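Local coordinates for pirin family protein (Acinetobacter baumannii, PDB 6D0P) that probably catalyses the oxidative ring opening of quercetin, as a metal-dependent dioxygenase of the two-cupin pirin family, at residues 256-261 against 267-272; 44-49 against 245-250; 80-85 against 90-95; 159-164 against 192-197; 140-145 against 178-183. All coordinates share one frame; numbering follows the deposited sequence.

Interaction 1: 256-261 against 267-272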
# COMPACT_ATOMS: atom_id res chain seq x y z
N LEU A 256 -7.35 4.09 -14.33
CA LEU A 256 -6.52 4.92 -15.21
C LEU A 256 -6.89 4.70 -16.68
O LEU A 256 -6.71 5.62 -17.50
CB LEU A 256 -5.03 4.64 -14.97
CG LEU A 256 -4.51 5.02 -13.59
CD1 LEU A 256 -3.02 4.76 -13.49
CD2 LEU A 256 -4.83 6.46 -13.25
N ASN A 257 -7.36 3.49 -16.98
CA ASN A 257 -7.77 3.13 -18.34
C ASN A 257 -6.62 3.39 -19.31
O ASN A 257 -6.80 3.99 -20.38
CB ASN A 257 -9.04 3.85 -18.76
CG ASN A 257 -10.27 3.29 -18.08
OD1 ASN A 257 -10.50 2.08 -18.11
ND2 ASN A 257 -11.08 4.16 -17.51
N GLU A 258 -5.44 2.91 -18.92
CA GLU A 258 -4.23 3.02 -19.72
C GLU A 258 -3.54 1.66 -19.66
O GLU A 258 -3.70 0.91 -18.68
CB GLU A 258 -3.32 4.14 -19.20
CG GLU A 258 -3.82 5.53 -19.55
CD GLU A 258 -2.96 6.66 -19.02
OE1 GLU A 258 -2.43 6.52 -17.91
OE2 GLU A 258 -2.78 7.65 -19.75
N PRO A 259 -2.77 1.32 -20.68
CA PRO A 259 -2.09 0.02 -20.68
C PRO A 259 -1.11 -0.16 -19.52
O PRO A 259 -0.52 0.80 -19.04
CB PRO A 259 -1.31 -0.03 -22.00
CG PRO A 259 -1.86 1.10 -22.83
CD PRO A 259 -2.34 2.12 -21.83
N ILE A 260 -0.94 -1.40 -19.09
CA ILE A 260 0.02 -1.72 -18.05
C ILE A 260 1.06 -2.69 -18.62
O ILE A 260 0.73 -3.76 -19.08
CB ILE A 260 -0.63 -2.36 -16.82
CG1 ILE A 260 -1.71 -1.46 -16.21
CG2 ILE A 260 0.43 -2.75 -15.81
CD1 ILE A 260 -2.60 -2.18 -15.23
N GLU A 261 2.32 -2.28 -18.61
CA GLU A 261 3.41 -3.15 -19.01
C GLU A 261 4.42 -3.15 -17.85
O GLU A 261 5.08 -2.12 -17.59
CB GLU A 261 4.03 -2.69 -20.33
CG GLU A 261 3.03 -2.57 -21.47
CD GLU A 261 2.64 -3.87 -22.15
OE1 GLU A 261 3.45 -4.83 -22.11
OE2 GLU A 261 1.54 -3.93 -22.74
N VAL A 267 7.10 -0.39 -13.90
CA VAL A 267 5.75 -0.49 -14.41
C VAL A 267 5.51 0.72 -15.31
O VAL A 267 5.47 1.87 -14.81
CB VAL A 267 4.67 -0.57 -13.31
CG1 VAL A 267 3.29 -0.64 -13.94
CG2 VAL A 267 4.89 -1.74 -12.37
N MSE A 268 5.41 0.47 -16.61
CA MSE A 268 5.24 1.52 -17.60
C MSE A 268 3.99 1.24 -18.40
O MSE A 268 3.14 0.42 -17.97
CB MSE A 268 6.52 1.57 -18.46
CG MSE A 268 7.78 1.91 -17.63
SE MSE A 268 7.70 3.76 -16.95
CE MSE A 268 7.73 4.78 -18.65
N ASN A 269 3.83 1.92 -19.53
CA ASN A 269 2.64 1.74 -20.36
C ASN A 269 2.93 0.84 -21.56
O ASN A 269 1.99 0.21 -22.10
CB ASN A 269 2.06 3.07 -20.85
CG ASN A 269 1.56 3.94 -19.72
OD1 ASN A 269 2.19 4.95 -19.41
ND2 ASN A 269 0.48 3.54 -19.06
N THR A 270 4.19 0.78 -22.01
CA THR A 270 4.54 0.02 -23.22
C THR A 270 5.77 -0.87 -23.01
O THR A 270 6.62 -0.60 -22.13
CB THR A 270 4.84 0.96 -24.39
OG1 THR A 270 6.10 1.60 -24.12
CG2 THR A 270 3.75 1.99 -24.61
N LYS A 271 5.89 -1.89 -23.86
CA LYS A 271 7.06 -2.78 -23.84
C LYS A 271 8.32 -1.97 -24.22
O LYS A 271 9.40 -2.19 -23.66
CB LYS A 271 6.84 -4.00 -24.73
CG LYS A 271 5.77 -4.97 -24.23
CD LYS A 271 5.69 -6.29 -24.99
CE LYS A 271 4.65 -7.22 -24.39
NZ LYS A 271 4.91 -8.62 -24.78
N ALA A 272 8.20 -1.02 -25.14
CA ALA A 272 9.35 -0.18 -25.52
C ALA A 272 9.86 0.60 -24.30
O ALA A 272 11.07 0.73 -24.10
CB ALA A 272 8.97 0.76 -26.64
O HOH W 1 -0.89 4.59 -16.59
O HOH W 2 1.13 1.43 -16.32
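N269 gives its ND2 to the carbonyl O of P259, at 2.9 Å. ND2 approaches in the plane of the P259 carbonyl, while that oxygen sits 18° out of the N269 amide plane. With CG anti to the carbonyl carbon (chi1 -64°), the N269 side chain folds beside its own backbone N, which brings ND2 to P259 O. The same nitrogen also binds a water at 3.0 Å, which in turn contacts E258 OE1 at 2.8 Å. E258 OE2 is held by S134 OG, so both carboxylate oxygens have partners.

Beside this, the backbones of E261 and M268, a selenomethionine, pair directly as an antiparallel hydrogen-bonded pair: E261 N binds M268 O at 2.9 Å, and M268 N binds E261 O at 2.8 Å. A second water lies between P259 O and M268 O, 2.8 Å from the latter. The neighbouring backbone groups are satisfied from outside: V267 O by K137 NZ and N269 N by E273 OE1. The E261 side chain packs its CG against N269 O and lays OE1 along the K271 chain, yet OE1 and K271 NZ stay 4.9 Å apart, not in contact. Apolar cover is slight; I260 CG2 meets V267 CG1 at 4.0 Å, the two branches lying side by side and packing on Y31 and N131.

T270 then caps the following helix, its OG1 bonded to E273 N. The paired strands form a short beta hairpin, 261-263 with 266-268, that runs on into the N-capped helix 271-282.

Interaction 2: 44-49 against 245-250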
# COMPACT_ATOMS: atom_id res chain seq x y z
N LEU A 44 -0.01 -5.18 -3.40
CA LEU A 44 -0.10 -5.02 -1.94
C LEU A 44 0.59 -6.23 -1.30
O LEU A 44 0.19 -7.41 -1.53
CB LEU A 44 -1.55 -4.90 -1.46
CG LEU A 44 -1.72 -4.42 -0.01
CD1 LEU A 44 -3.16 -4.02 0.27
CD2 LEU A 44 -1.28 -5.48 0.99
N ASP A 45 1.63 -5.91 -0.55
CA ASP A 45 2.38 -6.90 0.24
C ASP A 45 2.16 -6.60 1.72
O ASP A 45 2.39 -5.46 2.17
CB ASP A 45 3.87 -6.87 -0.04
CG ASP A 45 4.31 -7.61 -1.29
OD1 ASP A 45 3.50 -8.43 -1.81
OD2 ASP A 45 5.48 -7.39 -1.71
N TYR A 46 1.73 -7.61 2.47
CA TYR A 46 1.50 -7.41 3.89
C TYR A 46 2.49 -8.22 4.73
O TYR A 46 2.47 -9.46 4.71
CB TYR A 46 0.06 -7.81 4.24
CG TYR A 46 -0.27 -7.85 5.71
CD1 TYR A 46 0.11 -6.83 6.56
CD2 TYR A 46 -1.04 -8.87 6.24
CE1 TYR A 46 -0.23 -6.85 7.91
CE2 TYR A 46 -1.39 -8.90 7.58
CZ TYR A 46 -0.98 -7.89 8.43
OH TYR A 46 -1.31 -7.91 9.76
N ALA A 47 3.34 -7.53 5.48
CA ALA A 47 4.19 -8.21 6.44
C ALA A 47 3.37 -8.36 7.73
O ALA A 47 3.27 -7.41 8.51
CB ALA A 47 5.45 -7.44 6.68
N ALA A 48 2.72 -9.50 7.90
CA ALA A 48 2.00 -9.78 9.12
C ALA A 48 3.00 -9.84 10.28
O ALA A 48 4.18 -10.08 10.04
CB ALA A 48 1.24 -11.08 8.97
N PRO A 49 2.54 -9.63 11.51
CA PRO A 49 3.45 -9.57 12.69
C PRO A 49 4.45 -10.73 12.72
O PRO A 49 4.04 -11.90 12.69
CB PRO A 49 2.51 -9.57 13.91
CG PRO A 49 1.27 -8.90 13.37
CD PRO A 49 1.15 -9.39 11.94
N ASP A 245 -12.36 -7.96 16.12
CA ASP A 245 -11.55 -6.74 15.91
C ASP A 245 -10.80 -6.92 14.59
O ASP A 245 -10.13 -7.95 14.40
CB ASP A 245 -10.54 -6.53 17.03
CG ASP A 245 -11.14 -6.02 18.33
OD1 ASP A 245 -12.38 -5.89 18.41
OD2 ASP A 245 -10.35 -5.76 19.25
N THR A 246 -10.91 -5.94 13.68
CA THR A 246 -10.39 -6.11 12.33
C THR A 246 -9.49 -4.93 11.92
O THR A 246 -9.88 -3.79 12.07
CB THR A 246 -11.57 -6.22 11.35
OG1 THR A 246 -12.36 -7.37 11.69
CG2 THR A 246 -11.13 -6.30 9.91
N LYS A 247 -8.30 -5.23 11.40
CA LYS A 247 -7.43 -4.26 10.80
C LYS A 247 -7.70 -4.30 9.29
O LYS A 247 -7.64 -5.39 8.67
CB LYS A 247 -5.94 -4.56 11.01
CG LYS A 247 -5.44 -4.68 12.45
CD LYS A 247 -4.07 -5.38 12.49
CE LYS A 247 -3.60 -5.86 13.85
NZ LYS A 247 -2.32 -6.63 13.73
N PHE A 248 -8.02 -3.15 8.72
CA PHE A 248 -8.42 -3.10 7.31
C PHE A 248 -7.77 -1.93 6.56
O PHE A 248 -7.19 -1.00 7.15
CB PHE A 248 -9.94 -2.92 7.20
CG PHE A 248 -10.42 -1.55 7.61
CD1 PHE A 248 -10.47 -0.49 6.71
CD2 PHE A 248 -10.81 -1.30 8.92
CE1 PHE A 248 -10.84 0.78 7.11
CE2 PHE A 248 -11.22 -0.03 9.31
CZ PHE A 248 -11.23 1.01 8.42
N LEU A 249 -7.85 -2.04 5.24
CA LEU A 249 -7.60 -0.93 4.35
C LEU A 249 -8.75 -0.88 3.35
O LEU A 249 -9.35 -1.92 2.99
CB LEU A 249 -6.29 -1.05 3.57
CG LEU A 249 -5.04 -0.91 4.41
CD1 LEU A 249 -4.44 -2.26 4.64
CD2 LEU A 249 -4.04 0.01 3.74
N VAL A 250 -9.10 0.33 2.99
CA VAL A 250 -10.02 0.52 1.88
C VAL A 250 -9.25 1.33 0.82
O VAL A 250 -8.73 2.40 1.12
CB VAL A 250 -11.32 1.22 2.31
CG1 VAL A 250 -12.18 1.61 1.13
CG2 VAL A 250 -12.10 0.36 3.29
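Y46 sends its ring across with CG anti to the backbone N (chi1 172°), and K247 answers with CG anti to its carbonyl carbon (chi1 -58°) and an extended chain beyond. These torsions carry the phenol oxygen and the ammonium group toward one another across the seam of the bicupin fold, where strand 41-52 of the N-terminal cupin domain faces strand 245-253 of the C-terminal one. The strands belong to different sheets and share no backbone bonds here; within these segments they meet only through side chains.

Y46 OH and K247 NZ stop 4.3 Å apart and are joined through a third residue. E124 OE2, from strand 121-131, takes a hydrogen bond from Y46 and a salt bridge from K247, and E212 supplies a second salt bridge to the same lysine. One carboxylate oxygen therefore ties both domains together, and the two glutamates probably keep the lysine charged. The Y46 ring also lies beneath its own chain, with A48 N 3.8 Å above its centre. Deeper along the seam, L211 packs on both Y46 and L249. At the outer end, P49 closes on the lysine tip with its CG 4.3 Å from K247 NZ.

Interaction 3: 80-85 against 90-95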
# COMPACT_ATOMS: atom_id res chain seq x y z
N VAL A 80 11.02 1.22 9.61
CA VAL A 80 11.76 1.00 8.37
C VAL A 80 12.57 2.25 8.04
O VAL A 80 12.03 3.37 8.06
CB VAL A 80 10.80 0.64 7.22
CG1 VAL A 80 11.48 0.60 5.86
CG2 VAL A 80 10.08 -0.67 7.49
N THR A 81 13.86 2.07 7.77
CA THR A 81 14.71 3.13 7.29
C THR A 81 14.97 2.87 5.79
O THR A 81 15.17 1.72 5.37
CB THR A 81 16.02 3.22 8.08
OG1 THR A 81 15.68 3.63 9.41
CG2 THR A 81 17.01 4.21 7.50
N HIS A 82 14.92 3.92 4.99
CA HIS A 82 15.15 3.80 3.56
C HIS A 82 16.17 4.87 3.17
O HIS A 82 16.26 5.90 3.81
CB HIS A 82 13.85 3.88 2.76
CG HIS A 82 13.04 5.10 3.04
ND1 HIS A 82 13.05 6.20 2.22
CD2 HIS A 82 12.24 5.41 4.09
CE1 HIS A 82 12.28 7.14 2.74
NE2 HIS A 82 11.76 6.68 3.88
N LYS A 83 16.95 4.58 2.14
CA LYS A 83 18.00 5.45 1.69
C LYS A 83 18.17 5.25 0.18
O LYS A 83 18.24 4.11 -0.25
CB LYS A 83 19.34 5.12 2.38
CG LYS A 83 20.51 5.96 1.90
CD LYS A 83 21.73 5.98 2.80
CE LYS A 83 22.46 4.66 2.87
NZ LYS A 83 23.73 4.81 3.63
N ASP A 84 18.26 6.35 -0.57
CA ASP A 84 18.45 6.24 -2.03
C ASP A 84 19.90 6.54 -2.43
O ASP A 84 20.77 6.77 -1.58
CB ASP A 84 17.46 7.11 -2.80
CG ASP A 84 17.60 8.60 -2.56
OD1 ASP A 84 18.77 9.10 -2.46
OD2 ASP A 84 16.57 9.22 -2.45
N SER A 85 20.14 6.56 -3.73
CA SER A 85 21.47 6.89 -4.23
C SER A 85 21.67 8.42 -4.21
O SER A 85 22.79 8.90 -4.06
CB SER A 85 21.65 6.34 -5.62
OG SER A 85 20.77 6.97 -6.52
N GLY A 90 14.88 8.31 4.73
CA GLY A 90 14.39 8.69 6.05
C GLY A 90 13.98 7.48 6.85
O GLY A 90 14.24 6.34 6.43
N THR A 91 13.34 7.73 7.99
CA THR A 91 12.90 6.63 8.84
C THR A 91 11.40 6.70 9.07
O THR A 91 10.87 7.73 9.47
CB THR A 91 13.66 6.62 10.17
OG1 THR A 91 15.02 6.26 9.88
CG2 THR A 91 13.10 5.62 11.15
N ILE A 92 10.73 5.60 8.78
CA ILE A 92 9.29 5.46 8.94
C ILE A 92 9.05 4.83 10.32
O ILE A 92 9.28 3.64 10.50
CB ILE A 92 8.71 4.58 7.82
CG1 ILE A 92 9.22 5.00 6.43
CG2 ILE A 92 7.19 4.53 7.89
CD1 ILE A 92 8.86 4.04 5.31
N LYS A 93 8.57 5.60 11.28
CA LYS A 93 8.31 5.05 12.61
C LYS A 93 6.91 4.44 12.64
O LYS A 93 6.13 4.60 11.67
CB LYS A 93 8.44 6.13 13.69
CG LYS A 93 9.77 6.87 13.75
CD LYS A 93 9.82 7.85 14.92
CE LYS A 93 11.10 8.66 14.94
NZ LYS A 93 11.18 9.54 16.14
N THR A 94 6.59 3.74 13.73
CA THR A 94 5.28 3.12 13.86
C THR A 94 4.20 4.20 13.71
O THR A 94 4.27 5.26 14.34
CB THR A 94 5.15 2.36 15.20
OG1 THR A 94 5.90 1.15 15.08
CG2 THR A 94 3.73 1.99 15.55
N GLY A 95 3.26 3.98 12.82
CA GLY A 95 2.18 4.95 12.59
C GLY A 95 2.50 5.93 11.47
O GLY A 95 1.57 6.64 11.00
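H82 lays its ring against the backbone of G90. Its CG sits between the backbone N and the carbonyl carbon (chi1 55°), which turns the imidazole across the neighbouring strand. CB itself makes no close approach, but each ring atom does: CG lies 3.8 Å from G90 O, ND1 is near G90 N, and CD2 comes to 3.2 Å from G90 O. CD2 also touches I92 CG1 at 3.8 Å, near the ring plane and at its edge. Farther round, CE1 stands 3.5 Å from G90 N, which lies over one ring face toward the rim, and NE2 is 3.6 Å from both backbone atoms.

The backbones pair as an antiparallel hairpin over V80-H82 and G90-I92. V80 with I92 and H82 with G90 are hydrogen-bonded pairs, the I92 N to V80 O bond being 2.7 Å long. Between them T81 and T91 form a non-hydrogen-bonded pair whose hydroxyls meet on the opposite face, OG1 to OG1 at 2.8 Å.

On its other edge, strand 80-84 hydrogen-bonds to strand 106-112, which carries the manganese ligands H108 and E110. The H82 ring lies close beside both and touches Q98 of strand 97-101, while V80 packs on F123 and M125 of strand 121-131.

Interaction 4: 159-164 against 192-197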
# COMPACT_ATOMS: atom_id res chain seq x y z
N HIS A 159 -16.79 3.01 20.20
CA HIS A 159 -16.24 1.80 20.78
C HIS A 159 -14.78 1.57 20.40
O HIS A 159 -14.23 0.54 20.78
CB HIS A 159 -17.13 0.61 20.39
CG HIS A 159 -18.49 0.71 20.98
ND1 HIS A 159 -19.60 1.09 20.24
CD2 HIS A 159 -18.91 0.54 22.25
CE1 HIS A 159 -20.65 1.11 21.02
NE2 HIS A 159 -20.25 0.80 22.26
N GLY A 160 -14.15 2.49 19.68
CA GLY A 160 -12.76 2.30 19.33
C GLY A 160 -12.52 2.11 17.84
O GLY A 160 -11.35 2.01 17.42
N SER A 161 -13.57 2.01 17.01
CA SER A 161 -13.32 1.89 15.55
C SER A 161 -12.82 3.23 15.01
O SER A 161 -13.33 4.28 15.41
CB SER A 161 -14.54 1.44 14.80
OG SER A 161 -15.06 0.25 15.35
N HIS A 162 -11.85 3.20 14.09
CA HIS A 162 -11.31 4.43 13.53
C HIS A 162 -10.82 4.18 12.10
O HIS A 162 -10.58 3.03 11.67
CB HIS A 162 -10.21 5.02 14.41
CG HIS A 162 -8.94 4.24 14.39
ND1 HIS A 162 -7.87 4.60 13.61
CD2 HIS A 162 -8.59 3.10 15.02
CE1 HIS A 162 -6.91 3.72 13.76
NE2 HIS A 162 -7.33 2.79 14.62
N LEU A 163 -10.69 5.28 11.37
CA LEU A 163 -10.22 5.27 10.02
C LEU A 163 -9.22 6.42 9.85
O LEU A 163 -9.50 7.56 10.26
CB LEU A 163 -11.45 5.42 9.13
CG LEU A 163 -11.21 5.43 7.62
CD1 LEU A 163 -12.44 4.93 6.89
CD2 LEU A 163 -10.82 6.82 7.14
N ARG A 164 -8.06 6.12 9.27
CA ARG A 164 -7.05 7.13 8.97
C ARG A 164 -7.11 7.45 7.48
O ARG A 164 -7.16 6.51 6.64
CB ARG A 164 -5.64 6.63 9.29
CG ARG A 164 -5.44 6.19 10.74
CD ARG A 164 -3.96 6.17 11.08
NE ARG A 164 -3.26 5.23 10.22
CZ ARG A 164 -1.94 5.08 10.20
NH1 ARG A 164 -1.39 4.15 9.44
NH2 ARG A 164 -1.19 5.84 10.97
N LYS A 192 -15.09 -5.36 17.05
CA LYS A 192 -16.07 -6.41 17.02
C LYS A 192 -17.44 -5.87 17.43
O LYS A 192 -17.56 -5.12 18.42
CB LYS A 192 -15.61 -7.52 17.96
CG LYS A 192 -16.56 -8.69 18.11
CD LYS A 192 -16.02 -9.77 19.02
CE LYS A 192 -16.95 -10.95 19.15
NZ LYS A 192 -16.47 -11.89 20.19
N GLY A 193 -18.44 -6.25 16.66
CA GLY A 193 -19.85 -5.93 16.92
C GLY A 193 -20.28 -4.57 16.37
O GLY A 193 -21.41 -4.17 16.59
N GLN A 194 -19.41 -3.85 15.66
CA GLN A 194 -19.82 -2.55 15.13
C GLN A 194 -19.93 -2.59 13.60
O GLN A 194 -19.05 -3.21 12.93
CB GLN A 194 -18.83 -1.47 15.55
CG GLN A 194 -18.73 -1.32 17.06
CD GLN A 194 -20.04 -0.86 17.67
OE1 GLN A 194 -20.71 0.04 17.16
NE2 GLN A 194 -20.39 -1.45 18.80
N LYS A 195 -20.96 -1.89 13.09
CA LYS A 195 -21.29 -1.79 11.68
C LYS A 195 -21.07 -0.36 11.17
O LYS A 195 -21.37 0.61 11.89
CB LYS A 195 -22.75 -2.15 11.43
CG LYS A 195 -23.13 -2.09 9.95
CD LYS A 195 -24.48 -2.67 9.61
CE LYS A 195 -24.77 -2.58 8.13
NZ LYS A 195 -26.08 -3.17 7.80
N HIS A 196 -20.64 -0.24 9.91
CA HIS A 196 -20.31 1.05 9.30
C HIS A 196 -20.63 1.05 7.81
O HIS A 196 -20.36 0.09 7.11
CB HIS A 196 -18.83 1.34 9.49
CG HIS A 196 -18.38 1.06 10.88
ND1 HIS A 196 -18.52 1.98 11.90
CD2 HIS A 196 -17.85 -0.06 11.43
CE1 HIS A 196 -18.08 1.46 13.02
NE2 HIS A 196 -17.63 0.21 12.75
N THR A 197 -21.19 2.17 7.34
CA THR A 197 -21.47 2.37 5.93
C THR A 197 -20.43 3.35 5.38
O THR A 197 -20.20 4.43 5.95
CB THR A 197 -22.91 2.86 5.71
OG1 THR A 197 -23.76 1.79 6.10
CG2 THR A 197 -23.21 3.23 4.27
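S161 OG, which faces the H196 ring, is gripped from outside the contact by D157 OD2 and by the backbone N of V191. Its torsion, with OG anti to the carbonyl carbon (chi1 -54°), places the hydroxyl within hydrogen-bonding distance of both. H196 approaches only obliquely to its ring, its NE2 3.7 Å from the S161 oxygen and 3.9 Å from S161 CB, without a hydrogen bond.

Nearer the surface, H159 and Q194 meet as two flat groups. The chain of Q194 bends at chi2 and brings its amide up to the imidazole, CD lying 3.3 Å from ND1. The side chains cross at about a right angle, but their planes are only 31° apart. H159 ND1 is 3.0 Å from Q194 NE2 and 3.4 Å from OE1, yet neither pair has the angle for a hydrogen bond.

The two loops lead into strands of different sheets of the C-terminal half, 162-165 and 195-199. H196 also rests on L156 and D157, and a bound magnesium ion lies about 4 Å from its side chain. Since the serine's firm bonds go to D157 and V191, what joins the segments themselves is polar surface in van der Waals contact, with little directional hold.

Interaction 5: 140-145 against 178-183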
# COMPACT_ATOMS: atom_id res chain seq x y z
N PRO A 140 10.07 13.72 -11.96
CA PRO A 140 11.15 13.40 -11.03
C PRO A 140 10.63 12.71 -9.76
O PRO A 140 9.54 13.05 -9.23
CB PRO A 140 11.81 14.75 -10.66
CG PRO A 140 11.37 15.69 -11.77
CD PRO A 140 10.02 15.16 -12.24
N GLY A 141 11.39 11.73 -9.31
CA GLY A 141 11.09 11.02 -8.06
C GLY A 141 11.06 11.98 -6.88
O GLY A 141 11.79 12.97 -6.86
N LYS A 142 10.20 11.70 -5.91
CA LYS A 142 10.06 12.56 -4.75
C LYS A 142 9.52 11.75 -3.57
O LYS A 142 8.96 10.65 -3.74
CB LYS A 142 9.11 13.72 -5.04
CG LYS A 142 7.67 13.30 -5.33
CD LYS A 142 6.71 14.46 -5.62
CE LYS A 142 5.27 13.98 -5.72
NZ LYS A 142 4.33 15.08 -6.01
N TYR A 143 9.69 12.32 -2.38
CA TYR A 143 9.22 11.68 -1.16
C TYR A 143 8.12 12.48 -0.48
O TYR A 143 8.09 13.70 -0.53
CB TYR A 143 10.34 11.58 -0.13
CG TYR A 143 11.45 10.65 -0.53
CD1 TYR A 143 11.32 9.28 -0.39
CD2 TYR A 143 12.64 11.14 -1.05
CE1 TYR A 143 12.35 8.42 -0.74
CE2 TYR A 143 13.66 10.29 -1.42
CZ TYR A 143 13.52 8.92 -1.27
OH TYR A 143 14.53 8.07 -1.62
N GLN A 144 7.24 11.77 0.20
CA GLN A 144 6.29 12.38 1.11
C GLN A 144 6.41 11.60 2.42
O GLN A 144 5.86 10.48 2.54
CB GLN A 144 4.85 12.35 0.62
CG GLN A 144 4.55 13.24 -0.57
CD GLN A 144 3.11 13.08 -1.00
OE1 GLN A 144 2.19 13.53 -0.31
NE2 GLN A 144 2.90 12.44 -2.16
N ALA A 145 7.17 12.16 3.36
CA ALA A 145 7.32 11.54 4.67
C ALA A 145 6.21 12.08 5.56
O ALA A 145 6.15 13.26 5.84
CB ALA A 145 8.69 11.83 5.26
N THR A 178 -0.56 13.63 -0.98
CA THR A 178 -1.07 14.13 -2.26
C THR A 178 -0.91 13.02 -3.30
O THR A 178 -0.04 12.14 -3.15
CB THR A 178 -0.36 15.41 -2.72
OG1 THR A 178 1.02 15.10 -2.94
CG2 THR A 178 -0.48 16.56 -1.74
N THR A 179 -1.72 13.07 -4.35
CA THR A 179 -1.77 12.03 -5.38
C THR A 179 -1.84 12.66 -6.79
O THR A 179 -2.14 13.85 -6.93
CB THR A 179 -2.98 11.11 -5.16
OG1 THR A 179 -4.17 11.87 -5.41
CG2 THR A 179 -3.04 10.52 -3.77
N PHE A 180 -1.56 11.85 -7.82
CA PHE A 180 -1.60 12.32 -9.22
C PHE A 180 -2.96 12.09 -9.89
O PHE A 180 -3.22 12.66 -10.97
CB PHE A 180 -0.51 11.63 -10.04
CG PHE A 180 0.88 12.06 -9.69
CD1 PHE A 180 1.53 11.56 -8.57
CD2 PHE A 180 1.57 12.93 -10.51
CE1 PHE A 180 2.82 11.96 -8.26
CE2 PHE A 180 2.86 13.31 -10.22
CZ PHE A 180 3.48 12.83 -9.09
N SER A 181 -3.79 11.23 -9.31
CA SER A 181 -5.12 10.94 -9.84
C SER A 181 -6.06 10.77 -8.64
O SER A 181 -5.58 10.58 -7.54
CB SER A 181 -5.12 9.72 -10.74
OG SER A 181 -4.69 8.56 -10.06
N PRO A 182 -7.38 10.82 -8.86
CA PRO A 182 -8.33 10.73 -7.75
C PRO A 182 -8.33 9.33 -7.13
O PRO A 182 -8.63 8.35 -7.82
CB PRO A 182 -9.70 11.06 -8.35
CG PRO A 182 -9.35 11.87 -9.58
CD PRO A 182 -8.12 11.16 -10.10
N LEU A 183 -7.98 9.24 -5.85
CA LEU A 183 -7.91 7.97 -5.18
C LEU A 183 -7.94 8.16 -3.67
O LEU A 183 -7.65 9.26 -3.13
CB LEU A 183 -6.68 7.18 -5.65
CG LEU A 183 -5.31 7.70 -5.25
CD1 LEU A 183 -4.89 7.14 -3.90
CD2 LEU A 183 -4.27 7.31 -6.27
O HOH W 3 1.86 13.94 -5.36
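Q144 and T178 join two irregular segments on the surface of this bicupin protein: 140-145, leading into the edge strand 145-146 of the N-terminal sheet, and 178-183, leading into strand 183-190 of the C-terminal one.

Hydrogen bonds come first. The Q144 amide works from both ends against the backbone of T178. Its OE1 accepts T178 N at 2.8 Å, with the donor in the carbonyl plane and on a lone pair, while its NE2 gives to T178 O at 3.1 Å, an almost straight bond of 176°. An extended chain beyond CG carries the amide across to the other loop, where it holds both the N and the O of one residue, and the two bonds together should fix its rotation. The backbone of Q144 is held too, by W99 and by Q98 OE1. Inside the second segment, T179 OG1 donates to S181 O at 2.9 Å, a bond that spans F180.

A water supplies the next link, 2.8 Å from K142 NZ and 2.8 Å from T178 OG1. It thus ties the lysine to the residue that the glutamine grips.

The remaining contact sets a charge beside an aromatic ring. K142, whose CG lies between the backbone N and the carbonyl carbon (chi1 64°), stretches out to meet F180 from the opposite direction. The approach is oblique, with CE 4.0 Å and NZ 3.9 Å from F180 CZ.

Overall arrangement
The five contacts spread over both halves of a bicupin. Interaction 3 belongs to the N-terminal cupin domain, next to the manganese ligands, and interaction 5, centred about 17 Å away, touches it where Y143 meets H82 and hydrogen-bonds D84. Interactions 3, 4 and 5 all fall within the chain span closed by interaction 2, the seam between the domains. Interaction 4 reaches the same sheet as interaction 2, their centres about 15 Å apart, and R164 binds G95 of interaction 3. Interaction 1 comes last along the chain, about 38 Å from interaction 4 between centres, and packs on interaction 5 through L256 and S181. Interaction 2 and the R164-G95 bond link the two halves.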